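Local coordinates for cycloserine biosynthesis protein DcsG (Streptomyces lavendulae, PDB 6JIL) that catalyses the magnesium- and ATP-dependent cyclization of O-ureido-D-serine to the antibiotic D-cycloserine, as a monomeric ATP-grasp ligase, at residues D140-R152 and M205-L217. Numbering follows the deposited sequence.
Sequences DGCYSKDVQRYQR and MLMPDGTVHVPTL. With ADP (adenosine-5'-diphosphate), chain G.
Leu206 overlaps Val147 at about a right angle, with its CD2 4.0 Å from Val147 CG1. The same CD2 lies against the ribose, 3.3 Å from C1' of ADP. Val147 CG1, anti to the backbone N (chi1 176°), also approaches the ribose. Nearer the backbone, Leu206 CB packs on Arg149 CB at 3.9 Å. Arg149, extended from CG to NE, reaches past Leu206 to Pro208, and its NH1 donates to Leu206 O at 2.9 Å. That bond is bent (139° at the hydrogen), although Leu206 O lies near the guanidinium plane. Pro208 CA lies over one face of the guanidinium, near its rim. Salt bridges to Glu133 and Asp182 hold NE and NH2. The contact closes over the nucleotide in the cleft of the ATP-grasp fold. The loop that links the antiparallel strands 133-138 and 148-151 turns at the beta phosphate. The loop 205-217 comes from the other side of the cleft. Ser144 joins the two sides. Its N donates to ADP O3B, in a type I' turn from Cys142 to Lys145. Its OG donates to His213 O at 2.9 Å, in the carbonyl plane. Met205 N donates to ADP O2' at 3.2 Å, so both segments hold the ligand. Further out, Pro215 CG meets Tyr143 CE1 obliquely at 3.6 Å. A water bonded to Tyr143 OH also gives a weak bond to Pro215 O, which accepts from the probable active-site residue Arg220.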
# COMPACT_ATOMS: atom_id res chain seq x y z
N ASP A 140 6.44 6.92 2.94
CA ASP A 140 6.11 5.95 3.97
C ASP A 140 4.83 6.28 4.73
O ASP A 140 4.87 6.69 5.89
CB ASP A 140 7.29 5.77 4.95
CG ASP A 140 7.71 7.07 5.63
OD1 ASP A 140 8.54 6.99 6.56
OD2 ASP A 140 7.24 8.16 5.24
N GLY A 141 3.69 6.07 4.07
CA GLY A 141 2.41 6.34 4.69
C GLY A 141 1.31 5.44 4.17
O GLY A 141 1.56 4.52 3.39
N CYS A 142 0.08 5.69 4.61
CA CYS A 142 -1.10 4.94 4.18
C CYS A 142 -2.35 5.65 4.67
O CYS A 142 -2.27 6.62 5.44
CB CYS A 142 -1.09 3.51 4.74
SG CYS A 142 -1.36 3.35 6.54
N TYR A 143 -3.49 5.16 4.22
CA TYR A 143 -4.78 5.72 4.62
C TYR A 143 -4.85 7.23 4.44
O TYR A 143 -5.38 7.94 5.29
CB TYR A 143 -5.03 5.33 6.08
CG TYR A 143 -6.49 5.14 6.43
CD1 TYR A 143 -7.28 4.24 5.72
CD2 TYR A 143 -7.07 5.85 7.48
CE1 TYR A 143 -8.62 4.04 6.05
CE2 TYR A 143 -8.40 5.66 7.81
CZ TYR A 143 -9.18 4.76 7.10
OH TYR A 143 -10.50 4.58 7.43
N SER A 144 -4.32 7.72 3.32
CA SER A 144 -4.33 9.15 3.01
C SER A 144 -3.49 10.04 3.95
O SER A 144 -3.61 11.26 3.89
CB SER A 144 -5.76 9.67 2.99
OG SER A 144 -6.54 9.02 1.99
N LYS A 145 -2.65 9.45 4.79
CA LYS A 145 -1.84 10.26 5.71
C LYS A 145 -0.93 11.29 5.03
O LYS A 145 -0.15 10.98 4.14
CB LYS A 145 -0.98 9.37 6.60
CG LYS A 145 -0.29 10.17 7.70
CD LYS A 145 0.60 9.32 8.57
CE LYS A 145 1.08 10.13 9.75
NZ LYS A 145 -0.10 10.73 10.46
N ASP A 146 -1.04 12.53 5.50
CA ASP A 146 -0.25 13.66 4.99
C ASP A 146 -0.22 13.77 3.47
O ASP A 146 0.78 14.21 2.90
CB ASP A 146 1.18 13.61 5.54
CG ASP A 146 1.22 13.75 7.05
OD1 ASP A 146 0.62 14.70 7.58
OD2 ASP A 146 1.86 12.92 7.72
N VAL A 147 -1.31 13.39 2.83
CA VAL A 147 -1.42 13.47 1.38
C VAL A 147 -2.24 14.70 1.06
O VAL A 147 -3.30 14.91 1.67
CB VAL A 147 -2.12 12.24 0.80
CG1 VAL A 147 -2.28 12.41 -0.69
CG2 VAL A 147 -1.33 10.98 1.11
N GLN A 148 -1.77 15.52 0.12
CA GLN A 148 -2.49 16.73 -0.24
C GLN A 148 -2.42 17.09 -1.72
O GLN A 148 -1.47 16.76 -2.43
CB GLN A 148 -2.00 17.92 0.60
CG GLN A 148 -2.18 17.75 2.10
CD GLN A 148 -1.93 19.03 2.89
OE1 GLN A 148 -1.79 19.00 4.12
NE2 GLN A 148 -1.90 20.16 2.19
N ARG A 149 -3.45 17.81 -2.16
CA ARG A 149 -3.61 18.27 -3.54
C ARG A 149 -3.34 19.77 -3.63
O ARG A 149 -3.77 20.54 -2.77
CB ARG A 149 -5.04 17.95 -3.98
CG ARG A 149 -5.43 18.39 -5.36
CD ARG A 149 -6.88 18.02 -5.61
NE ARG A 149 -7.31 18.32 -6.98
CZ ARG A 149 -8.41 17.82 -7.53
NH1 ARG A 149 -9.18 17.00 -6.83
NH2 ARG A 149 -8.72 18.12 -8.78
N TYR A 150 -2.61 20.19 -4.65
CA TYR A 150 -2.29 21.61 -4.83
C TYR A 150 -2.36 22.08 -6.28
O TYR A 150 -2.03 21.34 -7.21
CB TYR A 150 -0.87 21.94 -4.33
CG TYR A 150 -0.57 21.58 -2.90
CD1 TYR A 150 -0.12 20.31 -2.55
CD2 TYR A 150 -0.71 22.53 -1.89
CE1 TYR A 150 0.19 19.99 -1.22
CE2 TYR A 150 -0.41 22.23 -0.57
CZ TYR A 150 0.03 20.96 -0.24
OH TYR A 150 0.33 20.69 1.08
N GLN A 151 -2.78 23.33 -6.47
CA GLN A 151 -2.81 23.95 -7.79
C GLN A 151 -1.34 24.33 -7.96
O GLN A 151 -0.69 24.65 -6.98
CB GLN A 151 -3.69 25.20 -7.77
CG GLN A 151 -5.18 24.92 -7.65
CD GLN A 151 -5.98 26.16 -7.29
OE1 GLN A 151 -7.21 26.16 -7.37
NE2 GLN A 151 -5.29 27.22 -6.88
N ARG A 152 -0.82 24.31 -9.19
CA ARG A 152 0.59 24.62 -9.38
C ARG A 152 1.06 25.97 -8.85
O ARG A 152 2.25 26.18 -8.62
CB ARG A 152 1.00 24.49 -10.85
CG ARG A 152 0.40 25.51 -11.79
CD ARG A 152 1.30 25.65 -13.00
NE ARG A 152 1.69 24.34 -13.50
CZ ARG A 152 2.93 24.02 -13.88
NH1 ARG A 152 3.91 24.91 -13.81
NH2 ARG A 152 3.19 22.79 -14.30
N MSE A 205 -10.00 10.74 -3.17
CA MSE A 205 -9.78 11.08 -1.77
C MSE A 205 -9.45 12.56 -1.56
O MSE A 205 -9.75 13.13 -0.51
CB MSE A 205 -8.64 10.23 -1.20
CG MSE A 205 -8.94 8.74 -1.13
SE MSE A 205 -10.25 8.31 0.23
CE MSE A 205 -11.74 7.76 -0.89
N LEU A 206 -8.82 13.16 -2.56
CA LEU A 206 -8.43 14.56 -2.50
C LEU A 206 -9.47 15.45 -3.18
O LEU A 206 -9.57 15.47 -4.41
CB LEU A 206 -7.07 14.72 -3.18
CG LEU A 206 -5.79 14.27 -2.45
CD1 LEU A 206 -6.10 13.36 -1.27
CD2 LEU A 206 -4.88 13.59 -3.45
N MSE A 207 -10.23 16.20 -2.38
CA MSE A 207 -11.25 17.09 -2.92
C MSE A 207 -10.66 18.40 -3.43
O MSE A 207 -9.68 18.90 -2.89
CB MSE A 207 -12.30 17.40 -1.85
CG MSE A 207 -13.08 16.20 -1.35
SE MSE A 207 -13.87 15.12 -2.76
CE MSE A 207 -14.92 16.47 -3.65
N PRO A 208 -11.25 18.97 -4.49
CA PRO A 208 -10.76 20.23 -5.06
C PRO A 208 -10.73 21.35 -4.01
O PRO A 208 -9.93 22.26 -4.11
CB PRO A 208 -11.77 20.51 -6.17
CG PRO A 208 -12.20 19.14 -6.59
CD PRO A 208 -12.39 18.45 -5.27
N ASP A 209 -11.60 21.26 -3.01
CA ASP A 209 -11.68 22.28 -1.96
C ASP A 209 -10.70 22.07 -0.81
O ASP A 209 -10.83 22.70 0.24
CB ASP A 209 -13.10 22.36 -1.40
CG ASP A 209 -13.43 21.21 -0.47
OD1 ASP A 209 -14.57 21.17 0.05
OD2 ASP A 209 -12.56 20.34 -0.25
N GLY A 210 -9.72 21.18 -0.98
CA GLY A 210 -8.74 20.96 0.07
C GLY A 210 -9.04 19.80 1.01
O GLY A 210 -8.18 19.37 1.78
N THR A 211 -10.27 19.29 0.96
CA THR A 211 -10.64 18.19 1.82
C THR A 211 -9.89 16.92 1.43
O THR A 211 -9.69 16.63 0.25
CB THR A 211 -12.15 17.91 1.75
OG1 THR A 211 -12.86 19.14 1.98
CG2 THR A 211 -12.55 16.89 2.81
N VAL A 212 -9.47 16.16 2.44
CA VAL A 212 -8.75 14.92 2.21
C VAL A 212 -9.54 13.81 2.88
O VAL A 212 -9.63 13.76 4.10
CB VAL A 212 -7.33 14.97 2.80
CG1 VAL A 212 -6.61 13.65 2.56
CG2 VAL A 212 -6.57 16.12 2.18
N HIS A 213 -10.15 12.94 2.08
CA HIS A 213 -10.92 11.84 2.64
C HIS A 213 -10.07 10.64 3.00
O HIS A 213 -8.90 10.56 2.64
CB HIS A 213 -12.02 11.40 1.67
CG HIS A 213 -13.13 12.40 1.54
ND1 HIS A 213 -13.48 12.98 0.34
CD2 HIS A 213 -13.96 12.93 2.47
CE1 HIS A 213 -14.47 13.84 0.54
NE2 HIS A 213 -14.78 13.82 1.83
N VAL A 214 -10.70 9.73 3.72
CA VAL A 214 -10.08 8.50 4.16
C VAL A 214 -10.99 7.41 3.57
O VAL A 214 -12.21 7.49 3.69
CB VAL A 214 -10.01 8.52 5.72
CG1 VAL A 214 -10.90 7.46 6.34
CG2 VAL A 214 -8.57 8.39 6.15
N PRO A 215 -10.41 6.39 2.91
CA PRO A 215 -11.14 5.28 2.27
C PRO A 215 -12.03 4.39 3.13
O PRO A 215 -11.74 3.22 3.32
CB PRO A 215 -10.02 4.50 1.60
CG PRO A 215 -8.91 4.65 2.56
CD PRO A 215 -8.96 6.13 2.87
N THR A 216 -13.12 4.96 3.64
CA THR A 216 -14.06 4.21 4.45
C THR A 216 -14.96 3.36 3.55
O THR A 216 -14.98 3.55 2.33
CB THR A 216 -14.92 5.16 5.30
OG1 THR A 216 -15.30 6.29 4.50
CG2 THR A 216 -14.14 5.65 6.51
N LEU A 217 -15.71 2.43 4.13
CA LEU A 217 -16.58 1.54 3.36
C LEU A 217 -17.50 2.21 2.34
O LEU A 217 -17.72 1.68 1.26
CB LEU A 217 -17.43 0.67 4.30
CG LEU A 217 -16.61 -0.40 5.01
CD1 LEU A 217 -17.48 -1.21 5.95
CD2 LEU A 217 -15.97 -1.30 3.95
PB ADP G . -2.02 6.15 0.51
O1B ADP G . -3.48 5.62 0.07
O2B ADP G . -1.09 4.96 0.75
O3B ADP G . -2.16 6.96 1.82
PA ADP G . -2.13 7.14 -2.05
O1A ADP G . -1.15 7.11 -3.13
O2A ADP G . -3.11 5.90 -2.24
O3A ADP G . -1.32 7.09 -0.63
O5' ADP G . -2.92 8.54 -2.13
C5' ADP G . -4.11 8.46 -1.35
C4' ADP G . -5.28 9.00 -2.19
O4' ADP G . -4.96 10.30 -2.71
C3' ADP G . -5.56 8.09 -3.38
O3' ADP G . -6.49 7.07 -3.06
C2' ADP G . -6.07 9.06 -4.44
O2' ADP G . -7.49 9.23 -4.37
C1' ADP G . -5.30 10.37 -4.13
N9 ADP G . -4.09 10.51 -4.98
C8 ADP G . -2.78 10.35 -4.59
N7 ADP G . -1.98 10.60 -5.58
C5 ADP G . -2.70 10.93 -6.67
C6 ADP G . -2.38 11.50 -7.94
N6 ADP G . -1.06 11.62 -8.35
N1 ADP G . -3.39 11.94 -8.72
C2 ADP G . -4.66 11.86 -8.33
N3 ADP G . -5.01 11.34 -7.15
C4 ADP G . -4.07 10.87 -6.30
O HOH W 1 -11.68 2.23 6.56
O HOH W 2 -7.01 20.80 -3.39